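Local structure of delta toxin (Clostridium perfringens, 2YGT) at residues Ser151-Val155 / Phe225-Phe229; Asn16-Thr20 / Arg30-Ser34; Glu245-Lys249 / Ile273-Val277; Lys107-Pro113 / Thr167-Trp173. The protein probably lyses host cells by inserting a beta-barrel pore into their membranes, as a haemolysin of the leukocidin/hemolysin toxin type. All blocks are in the same frame, centred on the assembly; numbering follows the deposited sequence.

Contact 1 of 4, residues Ser151-Val155 / Phe225-Phe229; sequences SISYV and FSPNF
Water and an asparagine side chain, not a ladder of backbone bonds, join these two segments. Ser151-Val155 is extended and runs roughly antiparallel to Phe225-Phe229 (157° between end-to-end directions), with Tyr154 CA 5.7 Å from Asn228 CA. The second segment is strand at Asn228-Phe229, after a break at Ser226 (phi/psi -113/73) and Pro227. The one direct hydrogen bond goes from Ser153 N to Asn228 OD1, 3.1 Å and nearly straight; Asn228 is in the t rotamer, and its ND2 is held by Leu67 O and Ser66 OG. Three waters fill the gap beyond. Water 1 donates to Ser153 O (3.1 Å) and Ser226 O (2.9 Å). Water 3 accepts from Val155 N and donates to Ser226 O, both at 3.0 Å, while water 2 accepts from Ser226 N and donates to Val155 O, both at 2.9 Å. Strand 148-155 is an edge of a small three-stranded sheet lying on the main beta sandwich, consistent with the folded pre-stem of soluble haemolysin monomers. Away from the waters, Tyr154 (chi1 p) puts its ring into an aromatic cluster. The edge of Phe229 (chi1 m) meets the Tyr154 face in an offset edge-to-face pair, centroids 5.3 Å apart and planes at 86°; Phe225 (chi1 t) closes in obliquely, its CE1 3.7 Å from Tyr154 CD2. Tyr154 OH hydrogen-bonds to Thr161 OG1.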
loop_
_atom_site.group_PDB
_atom_site.type_symbol
_atom_site.label_atom_id
_atom_site.label_comp_id
_atom_site.label_asym_id
_atom_site.label_seq_id
_atom_site.Cartn_x
_atom_site.Cartn_y
_atom_site.Cartn_z
ATOM N N SER A 151 -13.101 4.617 -4.209
ATOM C CA SER A 151 -12.719 4.546 -2.801
ATOM C C SER A 151 -11.528 3.631 -2.553
ATOM O O SER A 151 -11.411 2.563 -3.151
ATOM C CB SER A 151 -13.901 4.103 -1.940
ATOM O OG SER A 151 -14.735 5.208 -1.635
ATOM N N ILE A 152 -10.651 4.069 -1.658
ATOM C CA ILE A 152 -9.463 3.316 -1.287
ATOM C C ILE A 152 -9.483 3.073 0.219
ATOM O O ILE A 152 -9.799 3.977 0.993
ATOM C CB ILE A 152 -8.181 4.079 -1.679
ATOM C CG1 ILE A 152 -7.960 4.009 -3.191
ATOM C CG2 ILE A 152 -6.981 3.519 -0.959
ATOM C CD1 ILE A 152 -7.949 2.599 -3.740
ATOM N N SER A 153 -9.155 1.853 0.636
ATOM C CA SER A 153 -9.271 1.496 2.049
ATOM C C SER A 153 -8.353 0.347 2.475
ATOM O O SER A 153 -8.264 -0.676 1.800
ATOM C CB SER A 153 -10.726 1.147 2.373
ATOM O OG SER A 153 -10.894 0.888 3.751
ATOM N N TYR A 154 -7.678 0.526 3.606
ATOM C CA TYR A 154 -6.872 -0.537 4.197
ATOM C C TYR A 154 -6.620 -0.252 5.675
ATOM O O TYR A 154 -6.940 0.831 6.167
ATOM C CB TYR A 154 -5.547 -0.710 3.445
ATOM C CG TYR A 154 -4.572 0.435 3.614
ATOM C CD1 TYR A 154 -4.603 1.534 2.763
ATOM C CD2 TYR A 154 -3.614 0.415 4.622
ATOM C CE1 TYR A 154 -3.713 2.584 2.914
ATOM C CE2 TYR A 154 -2.719 1.461 4.778
ATOM C CZ TYR A 154 -2.771 2.542 3.922
ATOM O OH TYR A 154 -1.882 3.583 4.078
ATOM N N VAL A 155 -6.055 -1.230 6.379
ATOM C CA VAL A 155 -5.754 -1.080 7.799
ATOM C C VAL A 155 -4.257 -1.192 8.068
ATOM O O VAL A 155 -3.530 -1.877 7.343
ATOM C CB VAL A 155 -6.507 -2.127 8.650
ATOM C CG1 VAL A 155 -8.002 -1.968 8.471
ATOM C CG2 VAL A 155 -6.070 -3.539 8.278
ATOM N N PHE A 225 0.935 -7.264 5.314
ATOM C CA PHE A 225 0.353 -5.974 4.968
ATOM C C PHE A 225 -0.555 -6.091 3.745
ATOM O O PHE A 225 -0.172 -6.672 2.727
ATOM C CB PHE A 225 1.463 -4.943 4.731
ATOM C CG PHE A 225 0.957 -3.551 4.461
ATOM C CD1 PHE A 225 -0.141 -3.055 5.141
ATOM C CD2 PHE A 225 1.598 -2.733 3.545
ATOM C CE1 PHE A 225 -0.607 -1.775 4.899
ATOM C CE2 PHE A 225 1.144 -1.453 3.300
ATOM C CZ PHE A 225 0.039 -0.972 3.980
ATOM N N SER A 226 -1.767 -5.555 3.862
ATOM C CA SER A 226 -2.710 -5.524 2.745
ATOM C C SER A 226 -2.971 -4.097 2.275
ATOM O O SER A 226 -4.049 -3.551 2.499
ATOM C CB SER A 226 -4.030 -6.194 3.125
ATOM O OG SER A 226 -3.943 -7.597 2.993
ATOM N N PRO A 227 -1.985 -3.494 1.598
ATOM C CA PRO A 227 -2.129 -2.095 1.185
ATOM C C PRO A 227 -3.188 -1.894 0.103
ATOM O O PRO A 227 -3.480 -2.797 -0.681
ATOM C CB PRO A 227 -0.749 -1.755 0.619
ATOM C CG PRO A 227 -0.185 -3.056 0.178
ATOM C CD PRO A 227 -0.762 -4.119 1.064
ATOM N N ASN A 228 -3.767 -0.701 0.087
ATOM C CA ASN A 228 -4.621 -0.265 -1.004
ATOM C C ASN A 228 -4.261 1.174 -1.311
ATOM O O ASN A 228 -4.609 2.078 -0.555
ATOM C CB ASN A 228 -6.098 -0.390 -0.626
ATOM C CG ASN A 228 -7.035 -0.189 -1.814
ATOM O OD1 ASN A 228 -8.243 -0.032 -1.639
ATOM N ND2 ASN A 228 -6.483 -0.199 -3.025
ATOM N N PHE A 229 -3.530 1.382 -2.400
ATOM C CA PHE A 229 -3.104 2.724 -2.780
ATOM C C PHE A 229 -3.690 3.095 -4.141
ATOM O O PHE A 229 -4.211 2.236 -4.855
ATOM C CB PHE A 229 -1.577 2.822 -2.804
ATOM C CG PHE A 229 -0.919 2.444 -1.500
ATOM C CD1 PHE A 229 -1.497 2.787 -0.287
ATOM C CD2 PHE A 229 0.290 1.766 -1.486
ATOM C CE1 PHE A 229 -0.892 2.447 0.911
ATOM C CE2 PHE A 229 0.904 1.427 -0.288
ATOM C CZ PHE A 229 0.315 1.766 0.908
HETATM O O HOH W 1 -6.897 -3.424 1.744
HETATM O O HOH W 2 -3.291 -4.563 6.147
HETATM O O HOH W 3 -5.874 -3.834 4.817
#

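Contact 2 of 4, residues Asn16-Thr20 / Arg30-Ser34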
loop_
_atom_site.group_PDB
_atom_site.type_symbol
_atom_site.label_atom_id
_atom_site.label_comp_id
_atom_site.label_asym_id
_atom_site.label_seq_id
_atom_site.Cartn_x
_atom_site.Cartn_y
_atom_site.Cartn_z
ATOM N N ASN A 16 -23.302 -1.915 -17.993
ATOM C CA ASN A 16 -23.299 -2.740 -19.194
ATOM C C ASN A 16 -22.054 -3.619 -19.247
ATOM O O ASN A 16 -21.262 -3.539 -20.186
ATOM C CB ASN A 16 -23.389 -1.868 -20.448
ATOM N N GLY A 17 -21.885 -4.456 -18.228
ATOM C CA GLY A 17 -20.713 -5.305 -18.122
ATOM C C GLY A 17 -19.566 -4.583 -17.440
ATOM O O GLY A 17 -19.653 -4.231 -16.263
ATOM N N ASN A 18 -18.485 -4.361 -18.181
ATOM C CA ASN A 18 -17.346 -3.618 -17.656
ATOM C C ASN A 18 -17.440 -2.140 -18.011
ATOM O O ASN A 18 -16.475 -1.391 -17.858
ATOM C CB ASN A 18 -16.028 -4.197 -18.177
ATOM C CG ASN A 18 -15.777 -3.858 -19.635
ATOM O OD1 ASN A 18 -16.713 -3.636 -20.403
ATOM N ND2 ASN A 18 -14.509 -3.820 -20.023
ATOM N N VAL A 19 -18.609 -1.727 -18.488
ATOM C CA VAL A 19 -18.819 -0.343 -18.888
ATOM C C VAL A 19 -19.835 0.358 -17.995
ATOM O O VAL A 19 -20.894 -0.190 -17.690
ATOM C CB VAL A 19 -19.306 -0.240 -20.347
ATOM C CG1 VAL A 19 -19.389 1.217 -20.773
ATOM C CG2 VAL A 19 -18.381 -1.014 -21.269
ATOM N N THR A 20 -19.499 1.573 -17.578
ATOM C CA THR A 20 -20.426 2.417 -16.843
ATOM C C THR A 20 -20.670 3.689 -17.642
ATOM O O THR A 20 -19.747 4.467 -17.878
ATOM C CB THR A 20 -19.875 2.789 -15.454
ATOM O OG1 THR A 20 -19.660 1.600 -14.684
ATOM C CG2 THR A 20 -20.856 3.686 -14.717
ATOM N N ARG A 30 -17.960 7.683 -20.340
ATOM C CA ARG A 30 -17.952 6.245 -20.103
ATOM C C ARG A 30 -16.742 5.811 -19.284
ATOM O O ARG A 30 -15.682 6.430 -19.352
ATOM C CB ARG A 30 -18.003 5.484 -21.429
ATOM C CG ARG A 30 -19.151 5.918 -22.326
ATOM C CD ARG A 30 -19.525 4.844 -23.332
ATOM N NE ARG A 30 -20.813 5.130 -23.960
ATOM C CZ ARG A 30 -21.522 4.246 -24.654
ATOM N NH1 ARG A 30 -21.073 3.008 -24.813
ATOM N NH2 ARG A 30 -22.684 4.596 -25.187
ATOM N N LYS A 31 -16.914 4.747 -18.506
ATOM C CA LYS A 31 -15.837 4.216 -17.680
ATOM C C LYS A 31 -15.651 2.723 -17.922
ATOM O O LYS A 31 -16.589 1.942 -17.767
ATOM C CB LYS A 31 -16.119 4.469 -16.198
ATOM C CG LYS A 31 -15.017 3.975 -15.276
ATOM C CD LYS A 31 -15.414 4.087 -13.813
ATOM C CE LYS A 31 -16.404 3.003 -13.422
ATOM N NZ LYS A 31 -16.682 3.017 -11.963
ATOM N N TYR A 32 -14.439 2.336 -18.306
ATOM C CA TYR A 32 -14.125 0.937 -18.568
ATOM C C TYR A 32 -13.211 0.383 -17.485
ATOM O O TYR A 32 -12.180 0.976 -17.172
ATOM C CB TYR A 32 -13.464 0.784 -19.942
ATOM C CG TYR A 32 -14.305 1.310 -21.082
ATOM C CD1 TYR A 32 -15.223 0.491 -21.729
ATOM C CD2 TYR A 32 -14.187 2.626 -21.506
ATOM C CE1 TYR A 32 -15.999 0.970 -22.773
ATOM C CE2 TYR A 32 -14.957 3.115 -22.547
ATOM C CZ TYR A 32 -15.862 2.283 -23.177
ATOM O OH TYR A 32 -16.628 2.771 -24.211
ATOM N N SER A 33 -13.597 -0.755 -16.917
ATOM C CA SER A 33 -12.821 -1.387 -15.857
ATOM C C SER A 33 -11.946 -2.538 -16.355
ATOM O O SER A 33 -12.340 -3.299 -17.240
ATOM C CB SER A 33 -13.745 -1.880 -14.739
ATOM O OG SER A 33 -14.322 -0.786 -14.043
ATOM N N SER A 34 -10.756 -2.658 -15.779
ATOM C CA SER A 34 -9.866 -3.767 -16.096
ATOM C C SER A 34 -9.112 -4.200 -14.842
ATOM O O SER A 34 -8.588 -3.367 -14.102
ATOM C CB SER A 34 -8.892 -3.370 -17.209
ATOM O OG SER A 34 -8.153 -4.484 -17.663
HETATM O O HOH W 4 -16.780 0.245 -15.211
#
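Three backbone hydrogen bonds hold these antiparallel segments together. Thr20 and Lys31 form a hydrogen-bonded pair, with Thr20 N giving to Lys31 O and Lys31 N giving to Thr20 O, both at 2.9 Å. One step on, Val19 and Tyr32 are a non-hydrogen-bonded pair, and past them Ser33 N donates to Asn18 O at 3.1 Å. Val19 O is taken within its own segment by Asn16 N, 3.0 Å away. Lys31 O has a second donor in water 4 (3.1 Å), which also donates to Thr20 OG1 (3.2 Å) and lies 2.9 Å from Ser33 OG; Thr20 OG1 is further bonded to Glu15. On the far edge, the backbones of Arg30, Tyr32 and Ser34 bond to strand 45-54. Val19 CG2 packs on Tyr32 CE1 at 3.4 Å, and the tyrosine ring stacks on His286. This is a classic beta hairpin, strands 19-24 and 27-39, whose Tyr32 borders the zinc site formed by Asp54 and His286.

Contact 3 of 4, residues Glu245-Lys249 / Ile273-Val277; sequences EISLK and IEETV
Four short backbone hydrogen bonds zip the strands together. Ile246 N gives to Val277 O (2.9 Å) and Val277 N to Ile246 O (2.8 Å); Leu248 N gives to Glu275 O and Glu275 N to Leu248 O, both 2.8 Å. Between these two hydrogen-bonded pairs, Ser247 and Thr276 face each other as a non-hydrogen-bonded pair, CA atoms 4.2 Å apart, and with both at chi1 m their OG and OG1 hydrogen-bond at 2.9 Å. Lys249 and Glu274 pair likewise: Lys249 CG touches Glu274 CG at 3.7 Å, but the lysine NZ turns to a salt bridge with Asp96. All residues are extended, and the strand axes approach to 4.6 Å at 161°, a regular twisted antiparallel hairpin. Glu245 OE1 lies 3.6 Å from Thr276 CG2. On the other face, Ile246, Leu248 and Val277 are buried, while Glu275 bonds to Thr40 and Ser42. Strand 84-99 pairs along the second edge of 245-249; in the facing sheet, Ile246 packs on strands 45-54 and 61-72, Leu248 on 61-72.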
loop_
_atom_site.group_PDB
_atom_site.type_symbol
_atom_site.label_atom_id
_atom_site.label_comp_id
_atom_site.label_asym_id
_atom_site.label_seq_id
_atom_site.Cartn_x
_atom_site.Cartn_y
_atom_site.Cartn_z
ATOM N N GLU A 245 5.428 0.180 -13.469
ATOM C CA GLU A 245 6.094 -0.852 -12.685
ATOM C C GLU A 245 5.655 -0.735 -11.240
ATOM O O GLU A 245 5.655 0.356 -10.674
ATOM C CB GLU A 245 7.612 -0.695 -12.736
ATOM C CG GLU A 245 8.246 -0.951 -14.080
ATOM C CD GLU A 245 9.749 -0.774 -14.031
ATOM O OE1 GLU A 245 10.402 -1.432 -13.193
ATOM O OE2 GLU A 245 10.277 0.034 -14.820
ATOM N N ILE A 246 5.286 -1.857 -10.639
ATOM C CA ILE A 246 4.959 -1.857 -9.224
ATOM C C ILE A 246 5.976 -2.675 -8.444
ATOM O O ILE A 246 6.237 -3.834 -8.768
ATOM C CB ILE A 246 3.543 -2.385 -8.972
ATOM C CG1 ILE A 246 2.522 -1.466 -9.645
ATOM C CG2 ILE A 246 3.275 -2.489 -7.478
ATOM C CD1 ILE A 246 1.091 -1.827 -9.351
ATOM N N SER A 247 6.561 -2.056 -7.424
ATOM C CA SER A 247 7.554 -2.726 -6.596
ATOM C C SER A 247 7.033 -2.927 -5.179
ATOM O O SER A 247 6.514 -1.999 -4.561
ATOM C CB SER A 247 8.857 -1.923 -6.559
ATOM O OG SER A 247 9.377 -1.721 -7.858
ATOM N N LEU A 248 7.169 -4.149 -4.677
ATOM C CA LEU A 248 6.846 -4.452 -3.293
ATOM C C LEU A 248 8.147 -4.715 -2.557
ATOM O O LEU A 248 8.981 -5.493 -3.020
ATOM C CB LEU A 248 5.947 -5.684 -3.208
ATOM C CG LEU A 248 4.771 -5.755 -4.183
ATOM C CD1 LEU A 248 4.035 -7.073 -4.023
ATOM C CD2 LEU A 248 3.820 -4.581 -3.994
ATOM N N LYS A 249 8.330 -4.056 -1.417
ATOM C CA LYS A 249 9.541 -4.237 -0.627
ATOM C C LYS A 249 9.190 -4.447 0.837
ATOM O O LYS A 249 8.298 -3.792 1.371
ATOM C CB LYS A 249 10.462 -3.024 -0.758
ATOM C CG LYS A 249 10.593 -2.486 -2.168
ATOM C CD LYS A 249 11.339 -1.163 -2.172
ATOM C CE LYS A 249 11.195 -0.452 -3.504
ATOM N NZ LYS A 249 11.907 0.853 -3.503
ATOM N N ILE A 273 13.784 -7.470 1.146
ATOM C CA ILE A 273 13.351 -8.115 -0.086
ATOM C C ILE A 273 12.548 -7.148 -0.947
ATOM O O ILE A 273 11.622 -6.492 -0.467
ATOM C CB ILE A 273 12.528 -9.388 0.177
ATOM C CG1 ILE A 273 13.434 -10.508 0.683
ATOM C CG2 ILE A 273 11.821 -9.835 -1.092
ATOM C CD1 ILE A 273 12.754 -11.855 0.733
ATOM N N GLU A 274 12.926 -7.065 -2.218
ATOM C CA GLU A 274 12.262 -6.197 -3.180
ATOM C C GLU A 274 11.899 -6.976 -4.437
ATOM O O GLU A 274 12.727 -7.698 -4.992
ATOM C CB GLU A 274 13.165 -5.018 -3.542
ATOM C CG GLU A 274 12.669 -4.191 -4.717
ATOM C CD GLU A 274 13.636 -3.085 -5.096
ATOM O OE1 GLU A 274 14.262 -2.502 -4.186
ATOM O OE2 GLU A 274 13.770 -2.801 -6.305
ATOM N N GLU A 275 10.654 -6.828 -4.878
ATOM C CA GLU A 275 10.179 -7.500 -6.081
ATOM C C GLU A 275 9.410 -6.517 -6.959
ATOM O O GLU A 275 8.721 -5.630 -6.456
ATOM C CB GLU A 275 9.286 -8.685 -5.711
ATOM C CG GLU A 275 10.029 -9.842 -5.053
ATOM C CD GLU A 275 9.097 -10.805 -4.337
ATOM O OE1 GLU A 275 8.055 -10.354 -3.817
ATOM O OE2 GLU A 275 9.410 -12.010 -4.288
ATOM N N THR A 276 9.528 -6.681 -8.271
ATOM C CA THR A 276 8.914 -5.749 -9.208
ATOM C C THR A 276 8.082 -6.447 -10.279
ATOM O O THR A 276 8.509 -7.438 -10.871
ATOM C CB THR A 276 9.978 -4.867 -9.891
ATOM O OG1 THR A 276 10.702 -4.136 -8.893
ATOM C CG2 THR A 276 9.327 -3.892 -10.865
ATOM N N VAL A 277 6.889 -5.916 -10.522
ATOM C CA VAL A 277 6.000 -6.453 -11.545
ATOM C C VAL A 277 5.666 -5.377 -12.572
ATOM O O VAL A 277 5.342 -4.247 -12.212
ATOM C CB VAL A 277 4.697 -6.992 -10.930
ATOM C CG1 VAL A 277 3.770 -7.508 -12.014
ATOM C CG2 VAL A 277 5.007 -8.096 -9.936
#

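Contact 4 of 4, residues Lys107-Pro113 / Thr167-Trp173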
loop_
_atom_site.group_PDB
_atom_site.type_symbol
_atom_site.label_atom_id
_atom_site.label_comp_id
_atom_site.label_asym_id
_atom_site.label_seq_id
_atom_site.Cartn_x
_atom_site.Cartn_y
_atom_site.Cartn_z
ATOM N N LYS A 107 1.351 10.889 -17.639
ATOM C CA LYS A 107 1.692 11.455 -16.339
ATOM C C LYS A 107 0.858 10.916 -15.182
ATOM O O LYS A 107 -0.343 10.684 -15.319
ATOM C CB LYS A 107 1.548 12.978 -16.368
ATOM C CG LYS A 107 2.493 13.694 -17.310
ATOM C CD LYS A 107 2.094 15.151 -17.465
ATOM C CE LYS A 107 2.994 15.878 -18.453
ATOM N NZ LYS A 107 2.561 17.291 -18.652
ATOM N N ILE A 108 1.509 10.729 -14.038
ATOM C CA ILE A 108 0.799 10.555 -12.779
ATOM C C ILE A 108 0.453 11.951 -12.276
ATOM O O ILE A 108 1.345 12.726 -11.940
ATOM C CB ILE A 108 1.668 9.849 -11.724
ATOM C CG1 ILE A 108 2.172 8.501 -12.251
ATOM C CG2 ILE A 108 0.888 9.662 -10.429
ATOM C CD1 ILE A 108 3.034 7.740 -11.261
ATOM N N VAL A 109 -0.831 12.285 -12.237
ATOM C CA VAL A 109 -1.224 13.644 -11.871
ATOM C C VAL A 109 -1.781 13.767 -10.453
ATOM O O VAL A 109 -1.991 14.875 -9.957
ATOM C CB VAL A 109 -2.216 14.244 -12.890
ATOM C CG1 VAL A 109 -1.575 14.300 -14.272
ATOM C CG2 VAL A 109 -3.506 13.440 -12.911
ATOM N N ASP A 110 -2.014 12.631 -9.805
ATOM C CA ASP A 110 -2.399 12.625 -8.398
ATOM C C ASP A 110 -2.367 11.211 -7.833
ATOM O O ASP A 110 -2.410 10.232 -8.580
ATOM C CB ASP A 110 -3.781 13.250 -8.198
ATOM C CG ASP A 110 -3.849 14.129 -6.962
ATOM O OD1 ASP A 110 -3.221 13.776 -5.942
ATOM O OD2 ASP A 110 -4.523 15.178 -7.010
ATOM N N SER A 111 -2.281 11.109 -6.511
ATOM C CA SER A 111 -2.235 9.813 -5.846
ATOM C C SER A 111 -2.643 9.909 -4.379
ATOM O O SER A 111 -2.640 10.989 -3.788
ATOM C CB SER A 111 -0.836 9.200 -5.964
ATOM O OG SER A 111 0.151 10.042 -5.399
ATOM N N VAL A 112 -2.994 8.770 -3.799
ATOM C CA VAL A 112 -3.350 8.698 -2.390
ATOM C C VAL A 112 -2.850 7.370 -1.837
ATOM O O VAL A 112 -2.762 6.389 -2.579
ATOM C CB VAL A 112 -4.872 8.791 -2.193
ATOM C CG1 VAL A 112 -5.349 10.231 -2.361
ATOM C CG2 VAL A 112 -5.589 7.857 -3.161
ATOM N N PRO A 113 -2.523 7.324 -0.532
ATOM C CA PRO A 113 -2.621 8.403 0.461
ATOM C C PRO A 113 -1.618 9.532 0.226
ATOM O O PRO A 113 -0.584 9.321 -0.408
ATOM C CB PRO A 113 -2.295 7.699 1.789
ATOM C CG PRO A 113 -2.393 6.233 1.508
ATOM C CD PRO A 113 -2.049 6.066 0.069
ATOM N N THR A 167 5.533 12.209 -7.800
ATOM C CA THR A 167 5.809 12.945 -9.031
ATOM C C THR A 167 5.063 12.348 -10.218
ATOM O O THR A 167 4.321 11.376 -10.076
ATOM C CB THR A 167 7.317 12.961 -9.369
ATOM O OG1 THR A 167 7.695 11.698 -9.935
ATOM C CG2 THR A 167 8.151 13.239 -8.126
ATOM N N ASN A 168 5.267 12.940 -11.390
ATOM C CA ASN A 168 4.688 12.425 -12.621
ATOM C C ASN A 168 5.226 11.042 -12.958
ATOM O O ASN A 168 4.591 10.278 -13.685
ATOM C CB ASN A 168 4.975 13.377 -13.780
ATOM C CG ASN A 168 4.143 14.639 -13.716
ATOM O OD1 ASN A 168 3.049 14.648 -13.149
ATOM N ND2 ASN A 168 4.655 15.714 -14.301
ATOM N N SER A 169 6.399 10.724 -12.417
ATOM C CA SER A 169 7.086 9.483 -12.754
ATOM C C SER A 169 6.897 8.376 -11.720
ATOM O O SER A 169 7.010 7.194 -12.051
ATOM C CB SER A 169 8.579 9.745 -12.957
ATOM O OG SER A 169 8.787 10.741 -13.940
ATOM N N ILE A 170 6.619 8.747 -10.473
ATOM C CA ILE A 170 6.525 7.746 -9.416
ATOM C C ILE A 170 5.729 8.187 -8.189
ATOM O O ILE A 170 5.818 9.332 -7.742
ATOM C CB ILE A 170 7.930 7.275 -8.963
ATOM C CG1 ILE A 170 7.818 6.129 -7.957
ATOM C CG2 ILE A 170 8.715 8.426 -8.358
ATOM C CD1 ILE A 170 9.149 5.496 -7.608
ATOM N N ALA A 171 4.942 7.258 -7.658
ATOM C CA ALA A 171 4.294 7.433 -6.367
ATOM C C ALA A 171 4.774 6.320 -5.446
ATOM O O ALA A 171 4.690 5.145 -5.798
ATOM C CB ALA A 171 2.785 7.387 -6.523
ATOM N N SER A 172 5.281 6.695 -4.274
ATOM C CA SER A 172 5.877 5.740 -3.347
ATOM C C SER A 172 5.326 5.883 -1.932
ATOM O O SER A 172 5.120 6.998 -1.451
ATOM C CB SER A 172 7.390 5.928 -3.312
ATOM O OG SER A 172 7.912 5.989 -4.619
ATOM N N TRP A 173 5.111 4.754 -1.263
ATOM C CA TRP A 173 4.609 4.769 0.105
ATOM C C TRP A 173 5.446 3.888 1.025
ATOM O O TRP A 173 5.820 2.771 0.671
ATOM C CB TRP A 173 3.150 4.314 0.156
ATOM C CG TRP A 173 2.207 5.185 -0.608
ATOM C CD1 TRP A 173 1.531 6.273 -0.139
ATOM C CD2 TRP A 173 1.827 5.036 -1.980
ATOM N NE1 TRP A 173 0.753 6.814 -1.138
ATOM C CE2 TRP A 173 0.919 6.073 -2.278
ATOM C CE3 TRP A 173 2.169 4.127 -2.987
ATOM C CZ2 TRP A 173 0.351 6.226 -3.540
ATOM C CZ3 TRP A 173 1.602 4.281 -4.240
ATOM C CH2 TRP A 173 0.703 5.322 -4.505
#
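Two hydrogen bonds tie these segments, one near each end. Ile108 N donates to Asn168 O at 3.1 Å, and Trp173 NE1 donates to Pro113 O at 2.9 Å, the proline following a cis peptide bond. A CA-H...O contact, Asn168 CA to Ile108 O at 3.4 Å, lies beside the first. Van der Waals contacts fill the interval: Ile108 CD1 lies against the backbone at Ile170 N (3.8 Å), and Ser111 OG is 3.9 Å from Ala171 CB. At the far end Pro113 CD packs on Trp173 CD1 at 3.6 Å. Thr167 OG1 accepts from Ser169 N (3.0 Å) and Ile170 N (3.2 Å), an ST motif shaping the turn. The strands run 14° from parallel, axes 8.4 Å apart, in different sheets. Ser111 OG bonds to Gln163 and weakly to the zinc ligand Asp166. The chemistry implies a join between sheets made by one backbone bond and one indole bond, with van der Waals contacts between, in a segment carrying the zinc ligand Asp110.

How the contacts relate
From the N terminus, contact 2 comes first, closing a tight hairpin at one end of the seven-stranded sheet before any other contact begins. Contacts 4 and 1 then cross: 107-113 opens, 151-155 follows, 167-173 closes contact 4, and 225-229 closes contact 1. They also meet in space, since Phe229 stacks on Trp173, Phe229 CD1 lies 3.3 Å from Pro113 CD and Tyr154 OH is 3.7 Å from Pro113 CG, so the small three-stranded sheet and both large sheets converge there. Contact 3 comes last, in series, closing the long hairpin 241-259/263-282. Its centre lies about 16 Å from that of contact 4 and about 29 Å from that of contact 2.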